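Local coordinates for protein putative kinase (Chloroflexus aurantiacus, PDB 2RHM) that is of unknown function but has the P-loop nucleoside triphosphate hydrolase fold and is probably a kinase that transfers phosphate from a nucleotide, at residues Leu33-Asp45 / Ser55-Thr69. Numbering follows the deposited sequence. Where two conformers were deposited one is given.
Sequences LLSKDAFKEVMFD and SRRVGATAIMMLYHT
L66 CD1 sits almost over the centre of the F39 ring, 3.6 Å from its centroid and 13° off the ring normal, a CH-pi contact. In this P-loop NTPase fold, strand 33-35, outermost in the parallel sheet within this chain, runs into helix 36-45, and helix 55-69 packs against both. M65 CB meets the same ring at its edge, 3.5 Å from F39 CD2, while F39 also meets H68 of the second subunit. The tight centre is knobs-into-holes: A62 drops among K36, F39, K40 and M43, its CB 3.6 Å from K40 CG. Bare G59 lets the K40 chain pass, CD lying 3.7 Å from G59 CA; a bend at chi3 (61°) then carries NZ to S55. K40 NZ donates to S55 OG at 3.0 Å and weakly to S55 O at 3.3 Å; S55 OG is also hydrogen-bonded to H135 O. With an alanine in place of K40, G59 would probably lose the chain lying over it and S55 OG its lysine donor. The more open margin is no less close: K36 and I63, both partly exposed, lie side by side with K36 CD 3.5 Å from I63 CG1, and K36 NZ goes on to hydrogen-bond N85 OD1.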
ATOM      1  N   LEU B  33      -3.286  -7.796   2.671  1.00 24.21           N
ATOM      2  CA  LEU B  33      -2.189  -7.922   3.630  1.00 24.80           C
ATOM      3  C   LEU B  33      -1.117  -6.881   3.365  1.00 23.30           C
ATOM      4  O   LEU B  33      -0.540  -6.833   2.282  1.00 24.54           O
ATOM      5  CB  LEU B  33      -1.567  -9.310   3.510  1.00 26.46           C
ATOM      6  CG  LEU B  33      -0.324  -9.619   4.342  1.00 26.45           C
ATOM      7  CD1 LEU B  33      -0.669  -9.472   5.837  1.00 27.12           C
ATOM      8  CD2 LEU B  33       0.174 -11.015   4.004  1.00 29.99           C
ATOM      9  N   LEU B  34      -0.851  -6.060   4.376  1.00 22.63           N
ATOM     10  CA  LEU B  34       0.234  -5.086   4.330  1.00 22.83           C
ATOM     11  C   LEU B  34       1.314  -5.493   5.311  1.00 22.42           C
ATOM     12  O   LEU B  34       1.061  -5.586   6.502  1.00 23.63           O
ATOM     13  CB  LEU B  34      -0.308  -3.707   4.666  1.00 23.76           C
ATOM     14  CG  LEU B  34      -1.580  -3.280   3.939  1.00 23.30           C
ATOM     15  CD1 LEU B  34      -2.010  -1.945   4.513  1.00 25.81           C
ATOM     16  CD2 LEU B  34      -1.382  -3.169   2.446  1.00 29.22           C
ATOM     17  N   SER B  35       2.512  -5.775   4.817  1.00 21.01           N
ATOM     18  CA  SER B  35       3.615  -6.283   5.621  1.00 21.05           C
ATOM     19  C   SER B  35       4.789  -5.312   5.583  1.00 22.75           C
ATOM     20  O   SER B  35       5.194  -4.895   4.500  1.00 23.36           O
ATOM     21  CB  SER B  35       4.079  -7.630   5.051  1.00 20.59           C
ATOM     22  OG  SER B  35       5.426  -7.950   5.442  1.00 24.63           O
ATOM     23  N   LYS B  36       5.356  -4.974   6.736  1.00 23.27           N
ATOM     24  CA  LYS B  36       6.466  -4.015   6.756  1.00 24.70           C
ATOM     25  C   LYS B  36       7.620  -4.524   5.901  1.00 24.70           C
ATOM     26  O   LYS B  36       8.150  -3.793   5.061  1.00 24.73           O
ATOM     27  CB  LYS B  36       6.961  -3.716   8.183  1.00 26.45           C
ATOM     28  CG  LYS B  36       8.136  -2.736   8.202  1.00 26.09           C
ATOM     29  CD  LYS B  36       8.755  -2.562   9.592  1.00 24.92           C
ATOM     30  CE  LYS B  36       9.533  -3.762  10.040  1.00 31.00           C
ATOM     31  NZ  LYS B  36      10.348  -3.477  11.268  1.00 34.30           N
ATOM     32  N   ASP B  37       8.012  -5.775   6.104  1.00 25.55           N
ATOM     33  CA  ASP B  37       9.156  -6.321   5.388  1.00 25.17           C
ATOM     34  C   ASP B  37       8.905  -6.426   3.881  1.00 24.29           C
ATOM     35  O   ASP B  37       9.827  -6.167   3.088  1.00 24.98           O
ATOM     36  CB  ASP B  37       9.607  -7.647   5.998  1.00 27.49           C
ATOM     37  CG  ASP B  37      10.487  -7.463   7.244  1.00 31.00           C
ATOM     38  OD1 ASP B  37      10.886  -6.333   7.600  1.00 29.69           O
ATOM     39  OD2 ASP B  37      10.811  -8.486   7.864  1.00 39.78           O
ATOM     40  N   ALA B  38       7.680  -6.743   3.477  1.00 25.22           N
ATOM     41  CA  ALA B  38       7.357  -6.775   2.035  1.00 26.31           C
ATOM     42  C   ALA B  38       7.521  -5.377   1.411  1.00 23.86           C
ATOM     43  O   ALA B  38       8.064  -5.238   0.317  1.00 24.90           O
ATOM     44  CB  ALA B  38       5.949  -7.325   1.795  1.00 27.49           C
ATOM     45  N   PHE B  39       7.076  -4.351   2.125  1.00 24.90           N
ATOM     46  CA  PHE B  39       7.204  -2.967   1.682  1.00 25.40           C
ATOM     47  C   PHE B  39       8.694  -2.570   1.598  1.00 25.82           C
ATOM     48  O   PHE B  39       9.121  -1.901   0.648  1.00 25.65           O
ATOM     49  CB  PHE B  39       6.448  -2.030   2.647  1.00 25.17           C
ATOM     50  CG  PHE B  39       4.958  -1.930   2.395  1.00 24.21           C
ATOM     51  CD1 PHE B  39       4.202  -3.015   1.970  1.00 26.09           C
ATOM     52  CD2 PHE B  39       4.298  -0.752   2.667  1.00 29.34           C
ATOM     53  CE1 PHE B  39       2.832  -2.884   1.757  1.00 28.06           C
ATOM     54  CE2 PHE B  39       2.941  -0.614   2.449  1.00 29.75           C
ATOM     55  CZ  PHE B  39       2.209  -1.678   2.003  1.00 28.66           C
ATOM     56  N   LYS B  40       9.483  -2.991   2.592  1.00 24.54           N
ATOM     57  CA  LYS B  40      10.907  -2.703   2.614  1.00 21.83           C
ATOM     58  C   LYS B  40      11.570  -3.298   1.385  1.00 22.63           C
ATOM     59  O   LYS B  40      12.381  -2.633   0.731  1.00 23.86           O
ATOM     60  CB  LYS B  40      11.581  -3.250   3.860  1.00 23.38           C
ATOM     61  CG  LYS B  40      11.138  -2.618   5.183  1.00 22.33           C
ATOM     62  CD  LYS B  40      11.993  -3.118   6.384  1.00 22.67           C
ATOM     63  CE  LYS B  40      13.487  -2.784   6.239  1.00 28.09           C
ATOM     64  NZ  LYS B  40      14.263  -3.264   7.443  1.00 27.99           N
ATOM     65  N   GLU B  41      11.209  -4.538   1.068  1.00 22.04           N
ATOM     66  CA  GLU B  41      11.781  -5.223  -0.096  1.00 24.34           C
ATOM     67  C   GLU B  41      11.452  -4.542  -1.431  1.00 25.11           C
ATOM     68  O   GLU B  41      12.314  -4.446  -2.308  1.00 23.97           O
ATOM     69  CB  GLU B  41      11.423  -6.702  -0.073  1.00 26.43           C
ATOM     70  CG  GLU B  41      12.111  -7.364   1.115  1.00 31.34           C
ATOM     71  CD  GLU B  41      11.728  -8.784   1.348  1.00 38.34           C
ATOM     72  OE1 GLU B  41      11.351  -9.477   0.379  1.00 41.63           O
ATOM     73  OE2 GLU B  41      11.846  -9.203   2.517  1.00 42.07           O
ATOM     74  N   VAL B  42      10.230  -4.035  -1.566  1.00 24.24           N
ATOM     75  CA  VAL B  42       9.868  -3.264  -2.752  1.00 23.71           C
ATOM     76  C   VAL B  42      10.796  -2.037  -2.819  1.00 24.06           C
ATOM     77  O   VAL B  42      11.333  -1.716  -3.871  1.00 22.81           O
ATOM     78  CB  VAL B  42       8.390  -2.823  -2.730  1.00 25.43           C
ATOM     79  CG1 VAL B  42       8.100  -1.892  -3.873  1.00 27.43           C
ATOM     80  CG2 VAL B  42       7.464  -4.043  -2.793  1.00 23.65           C
HETATM   81  N   MSE B  43      11.016  -1.372  -1.687  1.00 23.86           N
HETATM   82  CA  MSE B  43      11.908  -0.229  -1.674  1.00 26.08           C
HETATM   83  C   MSE B  43      13.369  -0.566  -1.949  1.00 25.20           C
HETATM   84  O   MSE B  43      14.040   0.195  -2.637  1.00 25.24           O
HETATM   85  CB  MSE B  43      11.761   0.573  -0.390  1.00 27.27           C
HETATM   86  CG  MSE B  43      10.535   1.438  -0.460  1.00 28.46           C
HETATM   87 SE   MSE B  43      10.354   2.616   1.091  0.75 33.82          SE
HETATM   88  CE  MSE B  43       9.837   1.572   1.915  1.00 10.12           C
ATOM     89  N   PHE B  44      13.867  -1.675  -1.412  1.00 23.31           N
ATOM     90  CA  PHE B  44      15.255  -2.060  -1.673  1.00 23.46           C
ATOM     91  C   PHE B  44      15.429  -2.347  -3.167  1.00 23.35           C
ATOM     92  O   PHE B  44      16.446  -1.999  -3.772  1.00 23.51           O
ATOM     93  CB  PHE B  44      15.642  -3.313  -0.883  1.00 22.80           C
ATOM     94  CG  PHE B  44      15.770  -3.127   0.611  1.00 23.37           C
ATOM     95  CD1 PHE B  44      16.363  -2.009   1.169  1.00 24.45           C
ATOM     96  CD2 PHE B  44      15.350  -4.138   1.468  1.00 23.85           C
ATOM     97  CE1 PHE B  44      16.501  -1.894   2.545  1.00 24.37           C
ATOM     98  CE2 PHE B  44      15.484  -4.018   2.838  1.00 22.72           C
ATOM     99  CZ  PHE B  44      16.053  -2.908   3.380  1.00 22.46           C
ATOM    100  N   ASP B  45      14.436  -2.992  -3.767  1.00 23.15           N
ATOM    101  CA  ASP B  45      14.492  -3.271  -5.215  1.00 24.30           C
ATOM    102  C   ASP B  45      14.448  -2.005  -6.084  1.00 25.95           C
ATOM    103  O   ASP B  45      15.137  -1.919  -7.093  1.00 26.59           O
ATOM    104  CB  ASP B  45      13.394  -4.258  -5.615  1.00 23.55           C
ATOM    105  CG  ASP B  45      13.624  -5.664  -5.054  1.00 27.73           C
ATOM    106  OD1 ASP B  45      14.717  -5.979  -4.524  1.00 36.34           O
ATOM    107  OD2 ASP B  45      12.697  -6.475  -5.140  1.00 32.01           O
ATOM    108  N   SER B  55      18.784   0.238   5.964  1.00 22.56           N
ATOM    109  CA  SER B  55      17.692  -0.695   6.272  1.00 20.90           C
ATOM    110  C   SER B  55      16.733  -0.096   7.306  1.00 22.99           C
ATOM    111  O   SER B  55      15.518  -0.208   7.172  1.00 22.76           O
ATOM    112  CB  SER B  55      18.263  -2.029   6.751  1.00 19.96           C
ATOM    113  OG  SER B  55      17.243  -2.939   7.134  1.00 21.52           O
ATOM    114  N   ARG B  56      17.289   0.553   8.330  1.00 23.58           N
ATOM    115  CA  ARG B  56      16.489   1.189   9.363  1.00 24.57           C
ATOM    116  C   ARG B  56      15.675   2.336   8.816  1.00 24.96           C
ATOM    117  O   ARG B  56      14.511   2.509   9.195  1.00 27.28           O
ATOM    118  CB  ARG B  56      17.369   1.689  10.513  1.00 26.56           C
ATOM    119  CG  ARG B  56      17.976   0.591  11.328  1.00 30.57           C
ATOM    120  CD  ARG B  56      18.853   1.152  12.435  1.00 35.66           C
ATOM    121  N   ARG B  57      16.282   3.131   7.944  1.00 24.87           N
ATOM    122  CA  ARG B  57      15.581   4.278   7.352  1.00 25.27           C
ATOM    123  C   ARG B  57      14.490   3.787   6.410  1.00 25.17           C
ATOM    124  O   ARG B  57      13.399   4.328   6.382  1.00 24.91           O
ATOM    125  CB  ARG B  57      16.538   5.178   6.583  1.00 24.66           C
ATOM    126  CG  ARG B  57      17.614   5.866   7.428  1.00 21.76           C
ATOM    127  CD  ARG B  57      18.702   6.412   6.565  1.00 23.67           C
ATOM    128  NE  ARG B  57      18.205   7.449   5.678  1.00 23.21           N
ATOM    129  CZ  ARG B  57      18.914   8.001   4.698  1.00 23.67           C
ATOM    130  NH1 ARG B  57      20.162   7.612   4.446  1.00 28.07           N
ATOM    131  NH2 ARG B  57      18.356   8.928   3.943  1.00 28.95           N
ATOM    132  N   VAL B  58      14.792   2.758   5.624  1.00 23.22           N
ATOM    133  CA  VAL B  58      13.777   2.176   4.751  1.00 21.08           C
ATOM    134  C   VAL B  58      12.649   1.561   5.581  1.00 22.91           C
ATOM    135  O   VAL B  58      11.484   1.651   5.204  1.00 23.89           O
ATOM    136  CB  VAL B  58      14.394   1.135   3.800  1.00 22.08           C
ATOM    137  CG1 VAL B  58      13.327   0.288   3.114  1.00 22.43           C
ATOM    138  CG2 VAL B  58      15.282   1.837   2.780  1.00 21.03           C
ATOM    139  N   GLY B  59      12.995   0.929   6.701  1.00 23.26           N
ATOM    140  CA  GLY B  59      11.993   0.348   7.599  1.00 24.05           C
ATOM    141  C   GLY B  59      11.060   1.394   8.195  1.00 24.80           C
ATOM    142  O   GLY B  59       9.851   1.189   8.244  1.00 24.18           O
ATOM    143  N   ALA B  60      11.612   2.520   8.647  1.00 24.91           N
ATOM    144  CA  ALA B  60      10.812   3.618   9.184  1.00 26.08           C
ATOM    145  C   ALA B  60       9.850   4.155   8.105  1.00 24.91           C
ATOM    146  O   ALA B  60       8.683   4.503   8.374  1.00 25.64           O
ATOM    147  CB  ALA B  60      11.738   4.723   9.669  1.00 24.70           C
ATOM    148  N   THR B  61      10.340   4.176   6.873  1.00 23.17           N
ATOM    149  CA  THR B  61       9.553   4.659   5.743  1.00 23.91           C
ATOM    150  C   THR B  61       8.467   3.642   5.389  1.00 24.92           C
ATOM    151  O   THR B  61       7.313   4.012   5.145  1.00 25.65           O
ATOM    152  CB  THR B  61      10.445   4.975   4.529  1.00 25.00           C
ATOM    153  OG1 THR B  61      11.449   5.919   4.900  1.00 25.02           O
ATOM    154  CG2 THR B  61       9.626   5.587   3.414  1.00 23.85           C
ATOM    155  N   ALA B  62       8.835   2.362   5.387  1.00 23.39           N
ATOM    156  CA  ALA B  62       7.875   1.284   5.125  1.00 23.19           C
ATOM    157  C   ALA B  62       6.723   1.329   6.138  1.00 24.43           C
ATOM    158  O   ALA B  62       5.568   1.172   5.769  1.00 25.78           O
ATOM    159  CB  ALA B  62       8.564  -0.064   5.166  1.00 24.94           C
ATOM    160  N   ILE B  63       7.040   1.570   7.402  1.00 25.09           N
ATOM    161  CA  ILE B  63       6.012   1.691   8.439  1.00 25.37           C
ATOM    162  C   ILE B  63       5.036   2.842   8.118  1.00 25.38           C
ATOM    163  O   ILE B  63       3.831   2.669   8.209  1.00 25.62           O
ATOM    164  CB  ILE B  63       6.635   1.865   9.849  1.00 26.53           C
ATOM    165  CG1 ILE B  63       7.289   0.557  10.307  1.00 35.61           C
ATOM    166  CG2 ILE B  63       5.578   2.262  10.850  1.00 30.87           C
ATOM    167  CD1 ILE B  63       8.255   0.733  11.457  1.00 41.23           C
HETATM  168  N   MSE B  64       5.585   3.984   7.687  0.50 25.74           N
HETATM  169  CA  MSE B  64       4.798   5.120   7.188  0.50 28.00           C
HETATM  170  C   MSE B  64       3.893   4.713   6.003  0.50 25.68           C
HETATM  171  O   MSE B  64       2.732   5.129   5.935  0.50 22.50           O
HETATM  172  CB  MSE B  64       5.718   6.289   6.772  0.50 28.89           C
HETATM  173  CG  MSE B  64       6.410   7.008   7.932  0.50 30.33           C
HETATM  174 SE   MSE B  64       7.907   8.233   7.427  0.38 39.79          SE
HETATM  175  CE  MSE B  64       7.235   9.059   5.945  0.50 26.43           C
HETATM  176  N   MSE B  65       4.416   3.921   5.066  0.67 24.00           N
HETATM  177  CA  MSE B  65       3.608   3.450   3.934  0.67 25.61           C
HETATM  178  C   MSE B  65       2.494   2.527   4.408  0.67 23.68           C
HETATM  179  O   MSE B  65       1.389   2.515   3.852  0.67 22.91           O
HETATM  180  CB  MSE B  65       4.485   2.702   2.917  0.67 27.11           C
HETATM  181  CG  MSE B  65       5.113   3.567   1.870  0.67 35.83           C
HETATM  182 SE   MSE B  65       3.773   4.520   0.836  0.50 31.08          SE
HETATM  183  CE  MSE B  65       2.712   3.123   0.222  0.67 38.33           C
ATOM    184  N   LEU B  66       2.798   1.722   5.416  1.00 24.43           N
ATOM    185  CA  LEU B  66       1.837   0.771   5.965  1.00 24.46           C
ATOM    186  C   LEU B  66       0.603   1.525   6.502  1.00 23.82           C
ATOM    187  O   LEU B  66      -0.535   1.199   6.168  1.00 23.25           O
ATOM    188  CB  LEU B  66       2.501  -0.028   7.095  1.00 25.46           C
ATOM    189  CG  LEU B  66       2.392  -1.553   7.014  1.00 32.91           C
ATOM    190  CD1 LEU B  66       2.964  -2.029   5.739  1.00 29.71           C
ATOM    191  CD2 LEU B  66       3.131  -2.180   8.182  1.00 29.95           C
ATOM    192  N   TYR B  67       0.833   2.537   7.325  1.00 22.75           N
ATOM    193  CA  TYR B  67      -0.254   3.345   7.881  1.00 23.18           C
ATOM    194  C   TYR B  67      -0.999   4.172   6.819  1.00 23.37           C
ATOM    195  O   TYR B  67      -2.211   4.330   6.894  1.00 23.84           O
ATOM    196  CB  TYR B  67       0.255   4.253   8.990  1.00 25.11           C
ATOM    197  CG  TYR B  67       0.512   3.511  10.277  1.00 24.64           C
ATOM    198  CD1 TYR B  67      -0.530   3.137  11.108  1.00 21.59           C
ATOM    199  CD2 TYR B  67       1.788   3.136  10.635  1.00 28.69           C
ATOM    200  CE1 TYR B  67      -0.306   2.430  12.282  1.00 25.55           C
ATOM    201  CE2 TYR B  67       2.025   2.445  11.822  1.00 28.67           C
ATOM    202  CZ  TYR B  67       0.986   2.092  12.635  1.00 29.08           C
ATOM    203  OH  TYR B  67       1.260   1.394  13.809  1.00 26.85           O
ATOM    204  N   HIS B  68      -0.268   4.666   5.822  1.00 23.26           N
ATOM    205  CA  HIS B  68      -0.875   5.448   4.731  1.00 23.65           C
ATOM    206  C   HIS B  68      -1.847   4.578   3.923  1.00 22.67           C
ATOM    207  O   HIS B  68      -2.989   4.959   3.636  1.00 21.38           O
ATOM    208  CB  HIS B  68       0.216   6.003   3.798  1.00 24.22           C
ATOM    209  CG  HIS B  68      -0.327   6.606   2.535  1.00 27.34           C
ATOM    210  ND1 HIS B  68      -0.874   7.869   2.493  1.00 25.91           N
ATOM    211  CD2 HIS B  68      -0.422   6.111   1.275  1.00 30.07           C
ATOM    212  CE1 HIS B  68      -1.285   8.128   1.265  1.00 29.52           C
ATOM    213  NE2 HIS B  68      -1.007   7.084   0.499  1.00 24.89           N
ATOM    214  N   THR B  69      -1.382   3.387   3.581  1.00 23.40           N
ATOM    215  CA  THR B  69      -2.161   2.475   2.746  1.00 23.20           C
ATOM    216  C   THR B  69      -3.330   1.920   3.566  1.00 22.79           C
ATOM    217  O   THR B  69      -4.464   1.786   3.073  1.00 23.71           O
ATOM    218  CB  THR B  69      -1.254   1.370   2.191  1.00 25.74           C
ATOM    219  OG1 THR B  69      -0.260   1.971   1.345  1.00 29.21           O
ATOM    220  CG2 THR B  69      -2.046   0.402   1.367  1.00 27.12           C
TER